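PDB 5AXO: metallo-beta-lactamase from Serratia marcescens, which hydrolyses the amide bond of the beta-lactam ring in antibiotics, probably through a pair of zinc ions held at its active site. Local coordinates for residues A[173-178]-A[213-218]; A[71-76]-A[149-154]; A[36-41]-A[65-70]. All coordinates share one frame; numbering follows the deposited sequence.

Contact 1 of 3, residues A[173-178]-A[213-218]. With NA (sodium ion), chain E; ZN (zinc ion), chain C; LMP ((2~{S},3~{R},4~{S})-2-[(2~{S},3~{R})-1,3-bis(oxidanyl)-1-oxidanylidene-butan-2-yl]-4-[(3~{S},5~{S})-5-(dimethylcarbamoy l)pyrrolidin-3-yl]sulfanyl-3-methyl-3,4-dihydro-2~{H}-pyrrole-5-carboxylic acid), chain R.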
loop_
_atom_site.group_PDB
_atom_site.type_symbol
_atom_site.label_atom_id
_atom_site.label_comp_id
_atom_site.label_asym_id
_atom_site.label_seq_id
_atom_site.Cartn_x
_atom_site.Cartn_y
_atom_site.Cartn_z
ATOM N N ALA A 173 -3.843 -2.138 2.635
ATOM C CA ALA A 173 -3.670 -1.523 3.943
ATOM C C ALA A 173 -2.282 -0.875 4.018
ATOM O O ALA A 173 -1.248 -1.556 3.924
ATOM C CB ALA A 173 -3.861 -2.554 5.044
ATOM N N ASP A 174 -2.240 0.449 4.162
ATOM C CA ASP A 174 -1.012 1.140 4.446
ATOM C C ASP A 174 -0.451 0.665 5.765
ATOM O O ASP A 174 -1.142 0.089 6.624
ATOM C CB ASP A 174 -1.250 2.643 4.465
ATOM C CG ASP A 174 0.027 3.485 4.425
ATOM O OD1 ASP A 174 1.065 2.934 4.068
ATOM O OD2 ASP A 174 -0.076 4.671 4.813
ATOM N N SER A 175 0.839 0.896 5.921
ATOM C CA SER A 175 1.513 0.623 7.192
ATOM C C SER A 175 1.018 1.547 8.296
ATOM O O SER A 175 0.928 2.750 8.097
ATOM C CB SER A 175 3.012 0.802 7.009
ATOM O OG SER A 175 3.513 -0.059 5.980
ATOM N N LEU A 176 0.809 0.980 9.466
ATOM C CA LEU A 176 0.329 1.691 10.652
ATOM C C LEU A 176 1.377 1.645 11.768
ATOM O O LEU A 176 1.019 1.677 12.943
ATOM C CB LEU A 176 -0.972 1.050 11.123
ATOM C CG LEU A 176 -2.100 0.970 10.104
ATOM C CD1 LEU A 176 -3.322 0.344 10.710
ATOM C CD2 LEU A 176 -2.417 2.311 9.475
ATOM N N THR A 177 2.649 1.480 11.414
ATOM C CA THR A 177 3.675 1.162 12.385
ATOM C C THR A 177 4.437 2.362 12.903
ATOM O O THR A 177 4.940 3.202 12.160
ATOM C CB THR A 177 4.678 0.202 11.738
ATOM O OG1 THR A 177 5.182 0.802 10.547
ATOM C CG2 THR A 177 4.011 -1.107 11.442
ATOM N N ALA A 178 4.540 2.395 14.224
ATOM C CA ALA A 178 5.353 3.381 14.929
ATOM C C ALA A 178 6.813 2.964 14.981
ATOM O O ALA A 178 7.193 2.107 15.774
ATOM C CB ALA A 178 4.814 3.561 16.343
ATOM N N ALA A 213 -1.722 -6.241 2.890
ATOM C CA ALA A 213 -0.967 -5.283 3.651
ATOM C C ALA A 213 0.269 -4.867 2.849
ATOM O O ALA A 213 0.858 -5.675 2.141
ATOM C CB ALA A 213 -0.540 -5.878 4.976
ATOM N N ALA A 214 0.690 -3.617 2.972
ATOM C CA ALA A 214 1.850 -3.113 2.210
ATOM C C ALA A 214 3.112 -3.978 2.351
ATOM O O ALA A 214 3.806 -4.291 1.372
ATOM C CB ALA A 214 2.105 -1.678 2.605
ATOM N N HIS A 215 3.340 -4.440 3.575
ATOM C CA HIS A 215 4.271 -5.550 3.823
ATOM C C HIS A 215 3.391 -6.796 3.891
ATOM O O HIS A 215 2.636 -6.958 4.821
ATOM C CB HIS A 215 5.039 -5.361 5.148
ATOM C CG HIS A 215 6.077 -4.292 5.061
ATOM N ND1 HIS A 215 7.346 -4.523 4.587
ATOM C CD2 HIS A 215 5.980 -2.960 5.257
ATOM C CE1 HIS A 215 7.988 -3.370 4.486
ATOM N NE2 HIS A 215 7.175 -2.399 4.879
ATOM N N PRO A 216 3.512 -7.690 2.897
ATOM C CA PRO A 216 2.459 -8.707 2.721
ATOM C C PRO A 216 2.329 -9.636 3.894
ATOM O O PRO A 216 1.249 -10.176 4.175
ATOM C CB PRO A 216 2.845 -9.427 1.422
ATOM C CG PRO A 216 4.266 -9.072 1.200
ATOM C CD PRO A 216 4.444 -7.695 1.778
ATOM N N GLU A 217 3.449 -9.896 4.544
ATOM C CA GLU A 217 3.402 -10.807 5.705
ATOM C C GLU A 217 2.634 -10.284 6.916
ATOM O O GLU A 217 2.232 -11.076 7.782
ATOM C CB GLU A 217 4.803 -11.232 6.125
ATOM C CG GLU A 217 5.686 -10.178 6.761
ATOM C CD GLU A 217 6.204 -9.039 5.892
ATOM O OE1 GLU A 217 6.041 -9.003 4.647
ATOM O OE2 GLU A 217 6.645 -8.078 6.578
ATOM N N VAL A 218 2.327 -8.999 6.943
ATOM C CA VAL A 218 1.513 -8.452 7.985
ATOM C C VAL A 218 0.187 -9.194 8.067
ATOM O O VAL A 218 -0.313 -9.462 9.177
ATOM C CB VAL A 218 1.393 -6.920 7.797
ATOM C CG1 VAL A 218 0.263 -6.333 8.659
ATOM C CG2 VAL A 218 2.719 -6.266 8.127
HETATM NA NA NA E . 7.150 -10.980 2.996
HETATM ZN ZN ZN C . 7.634 -0.350 4.672
HETATM C C1 LMP R . 10.010 -1.245 8.681
HETATM C C2 LMP R . 8.509 -1.073 8.987
HETATM C C3 LMP R . 7.958 -0.769 7.611
HETATM O O7A LMP R . 9.549 -6.797 10.190
HETATM C C6A LMP R . 9.465 -6.652 8.977
HETATM N N7A LMP R . 10.371 -7.145 8.133
HETATM C C9A LMP R . 10.172 -7.242 6.688
HETATM C C8A LMP R . 11.641 -7.704 8.573
HETATM C C5A LMP R . 8.294 -5.915 8.384
HETATM C C2A LMP R . 8.614 -4.434 8.222
HETATM N N3A LMP R . 7.107 -6.006 9.268
HETATM C C4A LMP R . 6.352 -4.741 9.144
HETATM C C1A LMP R . 7.336 -3.703 8.596
HETATM S S21 LMP R . 7.693 -2.472 9.802
HETATM C C31 LMP R . 6.535 -0.470 7.428
HETATM O O31 LMP R . 5.769 -0.745 8.383
HETATM O O32 LMP R . 6.075 0.011 6.272
HETATM N N4 LMP R . 8.823 -0.707 6.687
HETATM C C11 LMP R . 10.847 -0.258 9.521
HETATM C C5 LMP R . 10.142 -1.120 7.133
HETATM C C6 LMP R . 11.168 -0.163 6.490
HETATM C C61 LMP R . 11.074 1.341 6.838
HETATM O O62 LMP R . 9.775 1.839 7.189
HETATM C C62 LMP R . 11.580 2.235 5.703
HETATM C C7 LMP R . 12.534 -0.662 6.862
HETATM O O71 LMP R . 13.508 0.076 6.898
HETATM O O72 LMP R . 12.690 -1.951 7.038
HETATM O O HOH W 1 2.357 -2.878 6.021
HETATM O O HOH W 2 8.237 1.610 4.979
HETATM O O HOH W 3 9.788 -10.393 3.292
HETATM O O HOH W 4 7.475 -13.332 4.764
#
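A173 and A214 meet where two parallel neighbouring strands, 166-173 and 210-213, run out into the active-site loops of the alpha-beta/beta-alpha metallo-beta-lactamase fold. A214 N donates to A173 O at 3.0 Å. The methyl of A214 points toward the other segment, 4.0 Å from S175 OG, where a small side chain probably suits the close approach. Beyond the bridge water 1 links the segments, donating to S175 OG and accepting from H215 N.

The H215 side chain spans the rest. From CB, the CG branch stands anti to the carbonyl carbon (chi1 -73°), which swings the ring toward the metal. CG comes 3.8 Å from C1A of the bound ring-opened product, whose pyrrolidine covers one face of the imidazole; C1A sits over the ring centre. ND1, next along, meets C2A of the same pyrrolidine. CD2 has two oxygens near the ring plane, ligand O32 at 3.1 Å and S175 OG at 3.9 Å. CE1 flanks the metal, and NE2 at the tip binds zinc at 2.1 Å, a role that suits histidine, whose imidazole nitrogen is a good zinc ligand. D76, H77, water 2 and the ligand atoms O32 and N4 complete that zinc's shell.

Two hydroxyls hold the ligand's carboxylate, which suits serine and threonine to this wall. S175 is deposited in two conformers; in the one described, OG donates a hydrogen bond to O32 at 2.6 Å, an oxygen already on zinc. T177 OG1 donates to the carboxylate's other oxygen, O31, at 2.7 Å.

Contact 2 of 3, residues A[71-76]-A[149-154]. With ZN (zinc ion), chain B; NA (sodium ion), chain K; ZN (zinc ion), chain C; LMP ((2~{S},3~{R},4~{S})-2-[(2~{S},3~{R})-1,3-bis(oxidanyl)-1-oxidanylidene-butan-2-yl]-4-[(3~{S},5~{S})-5-(dimethylcarbamoy l)pyrrolidin-3-yl]sulfanyl-3-methyl-3,4-dihydro-2~{H}-pyrrole-5-carboxylic acid), chain R.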
loop_
_atom_site.group_PDB
_atom_site.type_symbol
_atom_site.label_atom_id
_atom_site.label_comp_id
_atom_site.label_asym_id
_atom_site.label_seq_id
_atom_site.Cartn_x
_atom_site.Cartn_y
_atom_site.Cartn_z
ATOM N N THR A 71 0.473 4.114 -1.206
ATOM C CA THR A 71 0.216 4.070 0.204
ATOM C C THR A 71 1.005 5.110 0.977
ATOM O O THR A 71 0.399 6.039 1.585
ATOM C CB THR A 71 0.482 2.677 0.795
ATOM O OG1 THR A 71 1.807 2.289 0.513
ATOM C CG2 THR A 71 -0.519 1.635 0.335
ATOM N N HIS A 72 2.324 4.987 0.995
ATOM C CA HIS A 72 3.124 6.055 1.559
ATOM C C HIS A 72 4.516 6.080 0.972
ATOM O O HIS A 72 4.979 5.175 0.270
ATOM C CB HIS A 72 3.178 5.891 3.105
ATOM C CG HIS A 72 4.074 4.778 3.581
ATOM N ND1 HIS A 72 3.597 3.513 3.835
ATOM C CD2 HIS A 72 5.396 4.738 3.879
ATOM C CE1 HIS A 72 4.590 2.738 4.245
ATOM N NE2 HIS A 72 5.692 3.457 4.298
ATOM N N SER A 73 5.193 7.180 1.285
ATOM C CA SER A 73 6.356 7.655 0.544
ATOM C C SER A 73 7.678 7.275 1.200
ATOM O O SER A 73 8.457 8.143 1.579
ATOM C CB SER A 73 6.270 9.167 0.374
ATOM O OG SER A 73 6.006 9.800 1.614
ATOM N N HIS A 74 7.905 5.959 1.328
ATOM C CA HIS A 74 9.248 5.445 1.693
ATOM C C HIS A 74 9.791 4.570 0.560
ATOM O O HIS A 74 9.007 4.039 -0.259
ATOM C CB HIS A 74 9.173 4.621 2.971
ATOM C CG HIS A 74 8.876 5.421 4.180
ATOM N ND1 HIS A 74 8.280 4.866 5.297
ATOM C CD2 HIS A 74 9.120 6.722 4.464
ATOM C CE1 HIS A 74 8.202 5.797 6.225
ATOM N NE2 HIS A 74 8.704 6.927 5.744
ATOM N N GLU A 75 11.108 4.378 0.531
ATOM C CA GLU A 75 11.738 3.723 -0.584
ATOM C C GLU A 75 11.204 2.337 -0.848
ATOM O O GLU A 75 11.229 1.872 -1.980
ATOM C CB GLU A 75 13.255 3.642 -0.352
ATOM C CG GLU A 75 13.676 2.696 0.774
ATOM C CD GLU A 75 15.185 2.529 0.982
ATOM O OE1 GLU A 75 15.924 2.444 -0.008
ATOM O OE2 GLU A 75 15.620 2.467 2.151
ATOM N N ASP A 76 10.834 1.607 0.188
ATOM C CA ASP A 76 10.382 0.224 0.026
ATOM C C ASP A 76 9.025 0.077 -0.705
ATOM O O ASP A 76 8.854 -0.905 -1.410
ATOM C CB ASP A 76 10.437 -0.560 1.350
ATOM C CG ASP A 76 9.697 0.081 2.490
ATOM O OD1 ASP A 76 9.628 1.339 2.609
ATOM O OD2 ASP A 76 9.322 -0.738 3.329
ATOM N N GLY A 149 0.288 8.550 10.161
ATOM C CA GLY A 149 0.935 8.186 11.413
ATOM C C GLY A 149 2.326 7.678 11.156
ATOM O O GLY A 149 3.300 8.238 11.627
ATOM N N HIS A 150 2.428 6.662 10.284
ATOM C CA HIS A 150 3.703 6.189 9.806
ATOM C C HIS A 150 4.301 7.250 8.829
ATOM O O HIS A 150 5.520 7.458 8.823
ATOM C CB HIS A 150 3.512 4.799 9.143
ATOM C CG HIS A 150 4.765 4.179 8.588
ATOM N ND1 HIS A 150 5.661 3.456 9.349
ATOM C CD2 HIS A 150 5.213 4.080 7.312
ATOM C CE1 HIS A 150 6.549 2.898 8.554
ATOM N NE2 HIS A 150 6.391 3.383 7.338
ATOM N N THR A 151 3.429 7.924 8.081
ATOM C CA THR A 151 3.772 9.143 7.354
ATOM C C THR A 151 2.523 10.028 7.444
ATOM O O THR A 151 1.401 9.548 7.633
ATOM C CB THR A 151 4.078 8.897 5.866
ATOM O OG1 THR A 151 2.899 8.451 5.189
ATOM C CG2 THR A 151 5.264 7.987 5.664
ATOM N N GLU A 152 2.697 11.326 7.184
ATOM C CA GLU A 152 1.552 12.223 7.296
ATOM C C GLU A 152 0.542 11.993 6.175
ATOM O O GLU A 152 -0.676 12.150 6.381
ATOM C CB GLU A 152 1.999 13.679 7.250
ATOM C CG GLU A 152 0.924 14.670 7.644
ATOM C CD GLU A 152 1.481 16.074 7.847
ATOM O OE1 GLU A 152 2.724 16.241 7.749
ATOM O OE2 GLU A 152 0.647 16.995 8.077
ATOM N N GLY A 153 1.025 11.606 4.974
ATOM C CA GLY A 153 0.144 11.465 3.823
ATOM C C GLY A 153 -0.261 10.034 3.525
ATOM O O GLY A 153 -0.742 9.761 2.418
ATOM N N GLY A 154 -0.199 9.142 4.511
ATOM C CA GLY A 154 -0.488 7.708 4.248
ATOM C C GLY A 154 -1.927 7.517 3.833
ATOM O O GLY A 154 -2.827 8.141 4.425
HETATM ZN ZN ZN B . 7.302 3.086 5.474
HETATM NA NA NA K . -0.417 8.386 -0.082
HETATM ZN ZN ZN C . 7.634 -0.350 4.672
HETATM C C1 LMP R . 10.010 -1.245 8.681
HETATM C C2 LMP R . 8.509 -1.073 8.987
HETATM C C3 LMP R . 7.958 -0.769 7.611
HETATM O O7A LMP R . 9.549 -6.797 10.190
HETATM C C6A LMP R . 9.465 -6.652 8.977
HETATM N N7A LMP R . 10.371 -7.145 8.133
HETATM C C9A LMP R . 10.172 -7.242 6.688
HETATM C C8A LMP R . 11.641 -7.704 8.573
HETATM C C5A LMP R . 8.294 -5.915 8.384
HETATM C C2A LMP R . 8.614 -4.434 8.222
HETATM N N3A LMP R . 7.107 -6.006 9.268
HETATM C C4A LMP R . 6.352 -4.741 9.144
HETATM C C1A LMP R . 7.336 -3.703 8.596
HETATM S S21 LMP R . 7.693 -2.472 9.802
HETATM C C31 LMP R . 6.535 -0.470 7.428
HETATM O O31 LMP R . 5.769 -0.745 8.383
HETATM O O32 LMP R . 6.075 0.011 6.272
HETATM N N4 LMP R . 8.823 -0.707 6.687
HETATM C C11 LMP R . 10.847 -0.258 9.521
HETATM C C5 LMP R . 10.142 -1.120 7.133
HETATM C C6 LMP R . 11.168 -0.163 6.490
HETATM C C61 LMP R . 11.074 1.341 6.838
HETATM O O62 LMP R . 9.775 1.839 7.189
HETATM C C62 LMP R . 11.580 2.235 5.703
HETATM C C7 LMP R . 12.534 -0.662 6.862
HETATM O O71 LMP R . 13.508 0.076 6.898
HETATM O O72 LMP R . 12.690 -1.951 7.038
HETATM O O HOH W 2 8.237 1.610 4.979
HETATM O O HOH W 5 2.347 8.522 -0.357
#
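In the first zinc site, H72 and H74 of the HxHxDH motif meet H150 from another loop, all three around a single zinc ion. H72 NE2 binds it at 2.0 Å, H74 ND1 at 2.0 Å and H150 NE2 at 2.1 Å, and water 2 bridges to the second zinc, whose ligands include D76 OD2, H77 and H215. H74 thus coordinates through ND1, the other two through NE2. H150 turns an edge to the face of H72 in an offset edge-to-face pair, planes at 76°, with H150 CD2 only 3.1 Å from H72 NE2. With CG anti to its backbone N (chi1 180°), H150 reaches straight out to the metal.

The far nitrogens are gripped by a second shell: D174 OD1 takes the H72 ND1 bond, D111 OD2 that of H74 NE2, and T177 O that of H150 ND1. This fixes ring rotation and, in the case of the carboxylates, would probably make the imidazoles stronger ligands.

T151 packs behind, its CG2 3.6 Å from H74 NE2 and its OG1, hydrogen-bonded to N98 ND2, 3.3 Å from H72 CB. Nearby, T71 O and G153 O bind a sodium ion, and G154 CA makes a CA-H...O contact with T71 O at 3.3 Å.

Residues 71-76 lead from strand 65-69 into helix 75-78, with S73 against helix 99-104, while 149-154 joins strands 140-146 and 155-163.

Contact 3 of 3, residues A[36-41]-A[65-70]. With NA (sodium ion), chain K.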
loop_
_atom_site.group_PDB
_atom_site.type_symbol
_atom_site.label_atom_id
_atom_site.label_comp_id
_atom_site.label_asym_id
_atom_site.label_seq_id
_atom_site.Cartn_x
_atom_site.Cartn_y
_atom_site.Cartn_z
ATOM N N GLY A 36 -8.539 -0.203 -18.908
ATOM C CA GLY A 36 -7.268 0.134 -18.282
ATOM C C GLY A 36 -7.265 -0.132 -16.795
ATOM O O GLY A 36 -8.244 -0.623 -16.240
ATOM N N HIS A 37 -6.070 0.019 -16.227
ATOM C CA HIS A 37 -5.725 -0.572 -14.937
ATOM C C HIS A 37 -5.216 0.444 -13.942
ATOM O O HIS A 37 -4.778 1.522 -14.303
ATOM C CB HIS A 37 -4.654 -1.644 -15.086
ATOM C CG HIS A 37 -4.811 -2.479 -16.311
ATOM N ND1 HIS A 37 -5.977 -3.163 -16.591
ATOM C CD2 HIS A 37 -3.975 -2.697 -17.351
ATOM C CE1 HIS A 37 -5.835 -3.787 -17.752
ATOM N NE2 HIS A 37 -4.649 -3.487 -18.248
ATOM N N ILE A 38 -5.314 0.092 -12.670
ATOM C CA ILE A 38 -4.784 0.841 -11.565
ATOM C C ILE A 38 -3.715 0.003 -10.907
ATOM O O ILE A 38 -4.001 -1.147 -10.548
ATOM C CB ILE A 38 -5.889 1.274 -10.596
ATOM C CG1 ILE A 38 -6.900 2.180 -11.325
ATOM C CG2 ILE A 38 -5.323 1.904 -9.314
ATOM C CD1 ILE A 38 -8.107 2.597 -10.541
ATOM N N LEU A 39 -2.556 0.559 -10.625
ATOM C CA LEU A 39 -1.478 -0.095 -9.899
ATOM C C LEU A 39 -1.363 0.546 -8.523
ATOM O O LEU A 39 -1.372 1.788 -8.423
ATOM C CB LEU A 39 -0.174 0.065 -10.662
ATOM C CG LEU A 39 1.073 -0.426 -9.943
ATOM C CD1 LEU A 39 1.037 -1.937 -9.702
ATOM C CD2 LEU A 39 2.343 -0.006 -10.670
ATOM N N VAL A 40 -1.399 -0.276 -7.467
ATOM C CA VAL A 40 -1.128 0.207 -6.105
ATOM C C VAL A 40 0.280 -0.134 -5.665
ATOM O O VAL A 40 0.655 -1.320 -5.633
ATOM C CB VAL A 40 -2.131 -0.382 -5.092
ATOM C CG1 VAL A 40 -1.950 0.302 -3.756
ATOM C CG2 VAL A 40 -3.531 -0.186 -5.615
ATOM N N ASP A 41 1.071 0.927 -5.495
ATOM C CA ASP A 41 2.463 0.944 -5.063
ATOM C C ASP A 41 3.391 0.467 -6.143
ATOM O O ASP A 41 2.987 -0.137 -7.155
ATOM C CB ASP A 41 2.656 0.222 -3.730
ATOM C CG ASP A 41 2.306 1.061 -2.548
ATOM O OD1 ASP A 41 2.192 2.303 -2.734
ATOM O OD2 ASP A 41 2.141 0.487 -1.454
ATOM N N VAL A 65 -1.910 1.014 -17.846
ATOM C CA VAL A 65 -1.950 1.393 -16.428
ATOM C C VAL A 65 -2.119 2.905 -16.367
ATOM O O VAL A 65 -1.255 3.635 -16.857
ATOM C CB VAL A 65 -0.676 0.964 -15.704
ATOM C CG1 VAL A 65 -0.711 1.464 -14.256
ATOM C CG2 VAL A 65 -0.507 -0.568 -15.737
ATOM N N LYS A 66 -3.270 3.365 -15.894
ATOM C CA LYS A 66 -3.638 4.786 -15.942
ATOM C C LYS A 66 -3.359 5.560 -14.673
ATOM O O LYS A 66 -3.120 6.778 -14.733
ATOM C CB LYS A 66 -5.095 4.970 -16.386
ATOM C CG LYS A 66 -5.397 4.245 -17.680
ATOM C CD LYS A 66 -4.482 4.558 -18.828
ATOM C CE LYS A 66 -4.937 3.848 -20.091
ATOM N NZ LYS A 66 -3.985 4.098 -21.201
ATOM N N TYR A 67 -3.418 4.862 -13.536
ATOM C CA TYR A 67 -3.143 5.482 -12.238
ATOM C C TYR A 67 -2.192 4.567 -11.481
ATOM O O TYR A 67 -2.317 3.344 -11.540
ATOM C CB TYR A 67 -4.403 5.715 -11.411
ATOM C CG TYR A 67 -5.333 6.783 -11.924
ATOM C CD1 TYR A 67 -4.962 8.104 -11.879
ATOM C CD2 TYR A 67 -6.557 6.470 -12.452
ATOM C CE1 TYR A 67 -5.813 9.101 -12.308
ATOM C CE2 TYR A 67 -7.374 7.454 -12.973
ATOM C CZ TYR A 67 -7.006 8.757 -12.839
ATOM O OH TYR A 67 -7.850 9.790 -13.265
ATOM N N ILE A 68 -1.305 5.188 -10.711
ATOM C CA ILE A 68 -0.507 4.513 -9.676
ATOM C C ILE A 68 -0.887 5.160 -8.379
ATOM O O ILE A 68 -0.663 6.356 -8.194
ATOM C CB ILE A 68 0.985 4.643 -9.902
ATOM C CG1 ILE A 68 1.348 4.046 -11.275
ATOM C CG2 ILE A 68 1.783 3.971 -8.781
ATOM C CD1 ILE A 68 2.710 4.422 -11.770
ATOM N N LEU A 69 -1.351 4.362 -7.444
ATOM C CA LEU A 69 -1.796 4.820 -6.135
ATOM C C LEU A 69 -0.694 4.522 -5.119
ATOM O O LEU A 69 -0.159 3.402 -5.098
ATOM C CB LEU A 69 -3.084 4.105 -5.722
ATOM C CG LEU A 69 -4.211 4.111 -6.745
ATOM C CD1 LEU A 69 -5.421 3.424 -6.140
ATOM C CD2 LEU A 69 -4.539 5.492 -7.281
ATOM N N SER A 70 -0.330 5.484 -4.295
ATOM C CA SER A 70 0.728 5.304 -3.318
ATOM C C SER A 70 0.124 5.159 -1.926
ATOM O O SER A 70 -0.698 6.011 -1.534
ATOM C CB SER A 70 1.624 6.544 -3.318
ATOM O OG SER A 70 2.602 6.493 -2.290
HETATM NA NA NA K . -0.417 8.386 -0.082
HETATM O O HOH W 6 4.039 4.209 -2.185
HETATM O O HOH W 5 2.347 8.522 -0.357
#
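L69 holds CG anti to its carbonyl carbon (chi1 -51°), while I38 sets CG2 anti to its own backbone N; these choices bring L69 CD1 to 3.5 Å from I38 CG2. The same CD1 also reaches V40 CG2, so one leucine fills the space between two beta-branched side chains on the neighbouring strand. Y67 lies on this face too, but its ring leads away, with I38 CG1 near the ring edge.

On the other face L39 meets V65 and I68, its CB 3.9 Å from V65 CG1. Branched aliphatic residues suit such a place, as both faces of the sheet are packed.

Strands 37-40 and 65-69 are the parallel pair of a beta-alpha-beta crossover through helix 47-57, with axes at 17°. Both backbone polar atoms of L39 bond strand 65-69, to the residues before and after I68: its N donates to Y67 O at 2.9 Å, and its O accepts from L69 N at 2.8 Å. A beta bulge interrupts the start. H37 O takes the N-H of K66 at 2.9 Å, the register then slips by one, and buried Y67 N is left without a partner. G36, at a backbone conformation suited to glycine, needs no room for a CB beside K66 CG.

Beyond V40, D41 N donates to L69 O, and D41 OD2 bonds T71 OG1. Its OD1 accepts from water 6 at 2.7 Å, and that water accepts from S70 OG.

Overall arrangement
All three contacts are buried, but contact 3 lies within a sheet, contacts 1 and 2 in loops at the strand ends. Contact 3, in the seven-stranded sheet, is mostly backbone bonding with aliphatic packing; at its outer end K66 and Y67 are partly exposed. Contact 1 comes off the end of the five-stranded sheet, and contact 2 bridges the two, one loop following strand 65-69 and the other lying within the second sheet's connections. Contacts 1 and 2 share a zinc ion, the ligand and water 2, and residues 173-178 brace the zinc-binding histidines of contact 2; polar or metal-binding side chains dominate there. Contact 3 stays about 17 Å, centre to centre, from contact 2, yet the two share a sodium ion.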